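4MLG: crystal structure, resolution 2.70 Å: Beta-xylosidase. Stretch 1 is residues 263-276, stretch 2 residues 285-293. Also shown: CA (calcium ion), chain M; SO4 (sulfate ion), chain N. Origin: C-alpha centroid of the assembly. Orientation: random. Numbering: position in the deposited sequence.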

ATOM      1  N   VAL A 263     -15.705  31.883  -2.026  1.00 57.11           N
ATOM      2  CA  VAL A 263     -16.585  30.727  -1.910  1.00 54.25           C
ATOM      3  C   VAL A 263     -17.449  30.578  -3.158  1.00 54.27           C
ATOM      4  O   VAL A 263     -18.101  31.530  -3.585  1.00 55.71           O
ATOM      5  N   ILE A 264     -17.450  29.385  -3.742  1.00 54.19           N
ATOM      6  CA  ILE A 264     -18.299  29.108  -4.894  1.00 55.45           C
ATOM      7  C   ILE A 264     -19.677  28.642  -4.439  1.00 58.20           C
ATOM      8  O   ILE A 264     -20.699  29.086  -4.964  1.00 58.97           O
ATOM      9  N   LEU A 265     -19.697  27.749  -3.453  1.00 59.62           N
ATOM     10  CA  LEU A 265     -20.943  27.155  -2.984  1.00 61.30           C
ATOM     11  C   LEU A 265     -21.073  27.176  -1.462  1.00 61.92           C
ATOM     12  O   LEU A 265     -20.217  26.658  -0.745  1.00 62.14           O
ATOM     13  N   THR A 266     -22.156  27.781  -0.980  1.00 62.59           N
ATOM     14  CA  THR A 266     -22.495  27.780   0.441  1.00 62.09           C
ATOM     15  C   THR A 266     -22.991  26.382   0.830  1.00 59.41           C
ATOM     16  O   THR A 266     -23.306  25.585  -0.054  1.00 59.43           O
ATOM     17  N   PRO A 267     -23.043  26.071   2.143  1.00 57.03           N
ATOM     18  CA  PRO A 267     -23.483  24.745   2.598  1.00 55.05           C
ATOM     19  C   PRO A 267     -24.779  24.247   1.963  1.00 55.07           C
ATOM     20  O   PRO A 267     -25.706  25.025   1.746  1.00 56.46           O
ATOM     21  N   VAL A 268     -24.826  22.951   1.669  1.00 54.35           N
ATOM     22  CA  VAL A 268     -25.999  22.334   1.065  1.00 57.68           C
ATOM     23  C   VAL A 268     -26.618  21.312   2.011  1.00 58.60           C
ATOM     24  O   VAL A 268     -26.044  20.995   3.055  1.00 58.35           O
ATOM     25  N   VAL A 269     -27.787  20.798   1.646  1.00 59.03           N
ATOM     26  CA  VAL A 269     -28.423  19.747   2.428  1.00 60.56           C
ATOM     27  C   VAL A 269     -27.577  18.482   2.362  1.00 60.40           C
ATOM     28  O   VAL A 269     -27.410  17.887   1.296  1.00 61.38           O
ATOM     29  N   GLY A 270     -27.039  18.080   3.507  1.00 58.28           N
ATOM     30  CA  GLY A 270     -26.119  16.962   3.568  1.00 55.52           C
ATOM     31  C   GLY A 270     -24.762  17.434   4.050  1.00 54.17           C
ATOM     32  O   GLY A 270     -24.397  18.593   3.853  1.00 54.67           O
ATOM     33  N   TRP A 271     -24.014  16.537   4.681  1.00 51.76           N
ATOM     34  CA  TRP A 271     -22.723  16.892   5.256  1.00 49.96           C
ATOM     35  C   TRP A 271     -21.679  17.137   4.173  1.00 52.22           C
ATOM     36  O   TRP A 271     -20.820  18.006   4.308  1.00 52.76           O
ATOM     37  N   THR A 272     -21.757  16.366   3.094  1.00 52.65           N
ATOM     38  CA  THR A 272     -20.749  16.438   2.045  1.00 51.50           C
ATOM     39  C   THR A 272     -21.145  17.381   0.916  1.00 51.80           C
ATOM     40  O   THR A 272     -22.323  17.535   0.601  1.00 52.67           O
ATOM     41  N   THR A 273     -20.143  18.014   0.317  1.00 51.60           N
ATOM     42  CA  THR A 273     -20.345  18.805  -0.888  1.00 50.61           C
ATOM     43  C   THR A 273     -19.219  18.517  -1.884  1.00 49.36           C
ATOM     44  O   THR A 273     -18.038  18.573  -1.541  1.00 48.91           O
ATOM     45  N   HIS A 274     -19.595  18.175  -3.110  1.00 50.61           N
ATOM     46  CA  HIS A 274     -18.627  17.785  -4.129  1.00 52.92           C
ATOM     47  C   HIS A 274     -19.053  18.376  -5.462  1.00 55.13           C
ATOM     48  O   HIS A 274     -20.243  18.574  -5.697  1.00 55.61           O
ATOM     49  N   HIS A 275     -18.093  18.646  -6.341  1.00 56.24           N
ATOM     50  CA  HIS A 275     -18.398  19.408  -7.546  1.00 58.46           C
ATOM     51  C   HIS A 275     -17.484  19.129  -8.734  1.00 59.68           C
ATOM     52  O   HIS A 275     -16.550  18.331  -8.655  1.00 59.59           O
ATOM     53  N   SER A 276     -17.775  19.824  -9.831  1.00 60.76           N
ATOM     54  CA  SER A 276     -16.933  19.846 -11.022  1.00 61.16           C
ATOM     55  C   SER A 276     -17.389  20.995 -11.915  1.00 61.54           C
ATOM     56  O   SER A 276     -18.582  21.148 -12.179  1.00 62.11           O
ATOM     57  N   TYR A 285     -21.125  25.734 -15.865  1.00 66.70           N
ATOM     58  CA  TYR A 285     -22.030  25.048 -14.949  1.00 65.07           C
ATOM     59  C   TYR A 285     -21.289  24.475 -13.745  1.00 64.05           C
ATOM     60  O   TYR A 285     -20.148  24.028 -13.861  1.00 64.52           O
ATOM     61  N   LEU A 286     -21.945  24.495 -12.589  1.00 62.88           N
ATOM     62  CA  LEU A 286     -21.386  23.896 -11.384  1.00 60.75           C
ATOM     63  C   LEU A 286     -22.167  22.642 -11.011  1.00 60.97           C
ATOM     64  O   LEU A 286     -23.158  22.713 -10.283  1.00 62.58           O
ATOM     65  N   PHE A 287     -21.729  21.497 -11.524  1.00 59.41           N
ATOM     66  CA  PHE A 287     -22.344  20.226 -11.166  1.00 58.28           C
ATOM     67  C   PHE A 287     -21.986  19.890  -9.725  1.00 57.29           C
ATOM     68  O   PHE A 287     -20.824  19.978  -9.338  1.00 57.25           O
ATOM     69  N   HIS A 288     -22.985  19.515  -8.933  1.00 56.68           N
ATOM     70  CA  HIS A 288     -22.767  19.167  -7.532  1.00 55.31           C
ATOM     71  C   HIS A 288     -23.887  18.265  -7.023  1.00 54.37           C
ATOM     72  O   HIS A 288     -24.594  17.648  -7.819  1.00 53.26           O
ATOM     73  N   HIS A 289     -24.047  18.181  -5.705  1.00 55.54           N
ATOM     74  CA  HIS A 289     -25.110  17.361  -5.128  1.00 58.56           C
ATOM     75  C   HIS A 289     -25.594  17.850  -3.765  1.00 60.94           C
ATOM     76  O   HIS A 289     -24.893  18.586  -3.071  1.00 61.90           O
ATOM     77  N   ASP A 290     -26.800  17.432  -3.395  1.00 62.74           N
ATOM     78  CA  ASP A 290     -27.298  17.599  -2.034  1.00 63.74           C
ATOM     79  C   ASP A 290     -28.223  16.441  -1.662  1.00 63.92           C
ATOM     80  O   ASP A 290     -28.542  15.601  -2.503  1.00 63.84           O
ATOM     81  N   CYS A 291     -28.652  16.399  -0.407  1.00 63.76           N
ATOM     82  CA  CYS A 291     -29.443  15.273   0.075  1.00 63.48           C
ATOM     83  C   CYS A 291     -30.909  15.637   0.287  1.00 64.18           C
ATOM     84  O   CYS A 291     -31.540  15.185   1.244  1.00 64.85           O
ATOM     85  N   VAL A 292     -31.447  16.451  -0.617  1.00 63.52           N
ATOM     86  CA  VAL A 292     -32.853  16.842  -0.557  1.00 63.83           C
ATOM     87  C   VAL A 292     -33.835  15.700  -0.883  1.00 64.49           C
ATOM     88  O   VAL A 292     -34.789  15.487  -0.134  1.00 65.88           O
ATOM     89  N   PRO A 293     -33.612  14.960  -1.991  1.00 64.15           N
ATOM     90  CA  PRO A 293     -34.543  13.854  -2.260  1.00 65.38           C
ATOM     91  C   PRO A 293     -34.487  12.746  -1.206  1.00 66.53           C
ATOM     92  O   PRO A 293     -35.491  12.069  -0.979  1.00 67.58           O
TER

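This is a mixed contact, with a short antiparallel pairing at one end and a backbone hydrogen bond at the other, a buried histidine-rich middle between them and an apolar cluster near each, and with 760 Å² buried in all. The pairing is defined by two hydrogen bonds, Ser276 N to Phe287 O at 3.1 Å and Phe287 N to Ser276 O at 3.2 Å; their side chains share a sheet face, Ser276 OG (chi1 p) lying 3.6 Å from Phe287 CB. One residue earlier, His275 CA adds a CA-H...O contact of 3.1 Å to the same Phe287 O.

Leu286 (chi1 t, chi2 p) starts sideways, but its end comes nearer: CD2 lies 3.6 Å from CG2 of Ile264 (m, t), whose CA-to-CB bond points toward stretch 2, and CD1 lies 3.8 Å from His275 CB. Leu265 (t, p) also points toward stretch 2, placing CD2 3.8 Å from His288 CD2. With chi1 p, His288 ND1 donates to Leu286 O at 2.6 Å (angle 152°).

His289, also p at chi1, reaches inward. Its CE1 is 3.4 Å from His274 CB, the carbonyl O of His274 lies over one face of the His289 ring, and His289 NE2 makes a weak hydrogen bond of 3.3 Å with Thr272 OG1 (p). Water 1 bridges the backbones, accepting from His274 N at 3.2 Å and donating to His289 O at 2.4 Å. The His274 ring (chi1 t) leads away: NE2 binds calcium at 2.8 Å, and ND1 donates weakly to sulfate O2 at 3.3 Å.

At the far end, Cys291 N donates to Val269 O at 2.6 Å. Val269 (t) points toward stretch 2, with CG2 3.7 Å from Val292 CG2 and CG1 4.0 Å from Cys291 CB. Gly270 CA approaches Cys291 SG to 3.7 Å; an ideal CB on Gly270 would clash, only 2.5 Å from Cys291 SG.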

ATOM      1  CB  VAL A 263     -17.502  30.852  -0.674  1.00 53.61           C
ATOM      2  CG1 VAL A 263     -18.480  29.684  -0.604  1.00 53.10           C
ATOM      3  CG2 VAL A 263     -16.673  30.939   0.598  1.00 52.85           C
ATOM      4  CB  ILE A 264     -17.688  28.031  -5.813  1.00 52.37           C
ATOM      5  CG1 ILE A 264     -16.298  28.450  -6.289  1.00 51.63           C
ATOM      6  CG2 ILE A 264     -18.590  27.767  -7.009  1.00 52.08           C
ATOM      7  CD1 ILE A 264     -15.684  27.485  -7.284  1.00 51.36           C
ATOM      8  CB  LEU A 265     -21.067  25.718  -3.496  1.00 61.66           C
ATOM      9  CG  LEU A 265     -22.416  25.032  -3.278  1.00 62.81           C
ATOM     10  CD1 LEU A 265     -23.500  25.742  -4.072  1.00 64.94           C
ATOM     11  CD2 LEU A 265     -22.343  23.559  -3.654  1.00 61.39           C
ATOM     12  CB  THR A 266     -23.579  28.836   0.736  1.00 64.45           C
ATOM     13  OG1 THR A 266     -24.749  28.556  -0.041  1.00 66.89           O
ATOM     14  CG2 THR A 266     -23.071  30.228   0.397  1.00 65.46           C
ATOM     15  CB  PRO A 267     -23.681  24.951   4.098  1.00 54.86           C
ATOM     16  CG  PRO A 267     -22.651  25.952   4.454  1.00 55.14           C
ATOM     17  CD  PRO A 267     -22.557  26.888   3.273  1.00 56.60           C
ATOM     18  CB  VAL A 268     -25.645  21.624  -0.255  1.00 57.79           C
ATOM     19  CG1 VAL A 268     -25.055  22.610  -1.251  1.00 58.18           C
ATOM     20  CG2 VAL A 268     -24.677  20.479   0.006  1.00 56.62           C
ATOM     21  CB  VAL A 269     -29.849  19.446   1.938  1.00 62.30           C
ATOM     22  CG1 VAL A 269     -30.395  18.201   2.622  1.00 62.11           C
ATOM     23  CG2 VAL A 269     -30.755  20.638   2.195  1.00 63.11           C
ATOM     24  CB  TRP A 271     -22.244  15.788   6.201  1.00 46.27           C
ATOM     25  CG  TRP A 271     -21.140  16.209   7.124  1.00 42.64           C
ATOM     26  CD1 TRP A 271     -21.268  16.628   8.416  1.00 40.72           C
ATOM     27  CD2 TRP A 271     -19.737  16.247   6.828  1.00 41.69           C
ATOM     28  NE1 TRP A 271     -20.034  16.927   8.942  1.00 39.94           N
ATOM     29  CE2 TRP A 271     -19.078  16.701   7.987  1.00 41.02           C
ATOM     30  CE3 TRP A 271     -18.976  15.942   5.695  1.00 41.61           C
ATOM     31  CZ2 TRP A 271     -17.695  16.857   8.047  1.00 42.29           C
ATOM     32  CZ3 TRP A 271     -17.602  16.100   5.756  1.00 42.35           C
ATOM     33  CH2 TRP A 271     -16.976  16.553   6.923  1.00 42.49           C
ATOM     34  CB  THR A 272     -20.469  15.050   1.443  1.00 50.07           C
ATOM     35  OG1 THR A 272     -21.623  14.599   0.727  1.00 51.65           O
ATOM     36  CG2 THR A 272     -20.135  14.054   2.540  1.00 48.63           C
ATOM     37  CB  THR A 273     -20.467  20.318  -0.581  1.00 50.97           C
ATOM     38  OG1 THR A 273     -20.648  21.047  -1.801  1.00 52.89           O
ATOM     39  CG2 THR A 273     -19.233  20.839   0.150  1.00 49.00           C
ATOM     40  CB  HIS A 274     -18.554  16.264  -4.231  1.00 53.49           C
ATOM     41  CG  HIS A 274     -17.232  15.751  -4.710  1.00 54.80           C
ATOM     42  ND1 HIS A 274     -16.356  15.078  -3.888  1.00 55.10           N
ATOM     43  CD2 HIS A 274     -16.638  15.815  -5.924  1.00 55.27           C
ATOM     44  CE1 HIS A 274     -15.279  14.745  -4.575  1.00 54.96           C
ATOM     45  NE2 HIS A 274     -15.423  15.183  -5.813  1.00 55.35           N
ATOM     46  CB  HIS A 275     -18.297  20.895  -7.236  1.00 59.54           C
ATOM     47  CG  HIS A 275     -16.885  21.369  -7.104  1.00 60.32           C
ATOM     48  ND1 HIS A 275     -16.055  20.949  -6.088  1.00 59.40           N
ATOM     49  CD2 HIS A 275     -16.146  22.199  -7.876  1.00 61.64           C
ATOM     50  CE1 HIS A 275     -14.870  21.512  -6.230  1.00 60.01           C
ATOM     51  NE2 HIS A 275     -14.898  22.275  -7.309  1.00 61.28           N
ATOM     52  CB  SER A 276     -17.018  18.522 -11.783  1.00 61.83           C
ATOM     53  OG  SER A 276     -18.322  18.307 -12.292  1.00 63.70           O
ATOM     54  CB  TYR A 285     -22.785  23.933 -15.678  1.00 64.50           C
ATOM     55  CG  TYR A 285     -23.652  24.427 -16.813  1.00 66.06           C
ATOM     56  CD1 TYR A 285     -24.967  24.815 -16.590  1.00 67.59           C
ATOM     57  CD2 TYR A 285     -23.156  24.510 -18.108  1.00 67.18           C
ATOM     58  CE1 TYR A 285     -25.764  25.271 -17.624  1.00 69.83           C
ATOM     59  CE2 TYR A 285     -23.944  24.965 -19.148  1.00 69.72           C
ATOM     60  CZ  TYR A 285     -25.248  25.344 -18.900  1.00 70.64           C
ATOM     61  OH  TYR A 285     -26.039  25.797 -19.931  1.00 71.64           O
ATOM     62  CB  LEU A 286     -21.411  24.890 -10.220  1.00 60.25           C
ATOM     63  CG  LEU A 286     -20.863  24.383  -8.881  1.00 58.24           C
ATOM     64  CD1 LEU A 286     -19.363  24.151  -8.966  1.00 57.37           C
ATOM     65  CD2 LEU A 286     -21.204  25.340  -7.747  1.00 58.54           C
ATOM     66  CB  PHE A 287     -21.867  19.110 -12.097  1.00 57.83           C
ATOM     67  CG  PHE A 287     -22.326  19.267 -13.519  1.00 57.89           C
ATOM     68  CD1 PHE A 287     -23.465  18.619 -13.968  1.00 57.39           C
ATOM     69  CD2 PHE A 287     -21.617  20.058 -14.408  1.00 59.12           C
ATOM     70  CE1 PHE A 287     -23.888  18.759 -15.275  1.00 58.50           C
ATOM     71  CE2 PHE A 287     -22.036  20.201 -15.716  1.00 60.25           C
ATOM     72  CZ  PHE A 287     -23.174  19.552 -16.148  1.00 59.90           C
ATOM     73  CB  HIS A 288     -22.650  20.428  -6.670  1.00 55.71           C
ATOM     74  CG  HIS A 288     -23.831  21.344  -6.767  1.00 57.11           C
ATOM     75  ND1 HIS A 288     -24.117  22.073  -7.901  1.00 57.97           N
ATOM     76  CD2 HIS A 288     -24.791  21.659  -5.866  1.00 57.36           C
ATOM     77  CE1 HIS A 288     -25.207  22.792  -7.697  1.00 58.66           C
ATOM     78  NE2 HIS A 288     -25.634  22.559  -6.469  1.00 58.60           N
ATOM     79  CB  HIS A 289     -24.673  15.892  -5.027  1.00 57.97           C
ATOM     80  CG  HIS A 289     -23.518  15.657  -4.100  1.00 56.49           C
ATOM     81  ND1 HIS A 289     -22.379  14.986  -4.490  1.00 55.14           N
ATOM     82  CD2 HIS A 289     -23.330  15.989  -2.800  1.00 56.07           C
ATOM     83  CE1 HIS A 289     -21.539  14.920  -3.473  1.00 54.35           C
ATOM     84  NE2 HIS A 289     -22.090  15.524  -2.437  1.00 54.70           N
ATOM     85  CB  ASP A 290     -27.989  18.956  -1.838  1.00 65.13           C
ATOM     86  CG  ASP A 290     -29.096  19.211  -2.845  1.00 66.86           C
ATOM     87  OD1 ASP A 290     -29.645  18.245  -3.415  1.00 66.94           O
ATOM     88  OD2 ASP A 290     -29.425  20.396  -3.060  1.00 68.20           O
ATOM     89  CB  CYS A 291     -28.833  14.718   1.363  1.00 63.05           C
ATOM     90  SG  CYS A 291     -27.078  14.306   1.210  1.00 58.50           S
ATOM     91  CB  VAL A 292     -33.145  18.101  -1.418  1.00 44.91           C
ATOM     92  CG1 VAL A 292     -34.638  18.387  -1.464  1.00 46.21           C
ATOM     93  CG2 VAL A 292     -32.385  19.302  -0.877  1.00 44.15           C
ATOM     94  CB  PRO A 293     -34.065  13.314  -3.611  1.00 63.76           C
ATOM     95  CG  PRO A 293     -33.361  14.457  -4.247  1.00 63.15           C
ATOM     96  CD  PRO A 293     -32.682  15.163  -3.117  1.00 62.65           C
TER
HETATM   97 CA    CA M 401     -14.012  15.263  -8.220  1.00 62.49          CA
HETATM   98  S   SO4 N 402     -16.202  11.392  -1.010  1.00109.91           S
HETATM   99  O1  SO4 N 402     -17.348  10.724  -1.619  1.00109.70           O
HETATM  100  O2  SO4 N 402     -16.053  12.727  -1.582  1.00109.63           O
HETATM  101  O3  SO4 N 402     -16.411  11.498   0.432  1.00109.16           O
HETATM  102  O4  SO4 N 402     -14.994  10.619  -1.281  1.00109.69           O
HETATM  103  O   HOH W   1     -22.601  19.359  -3.295  1.00 59.06           O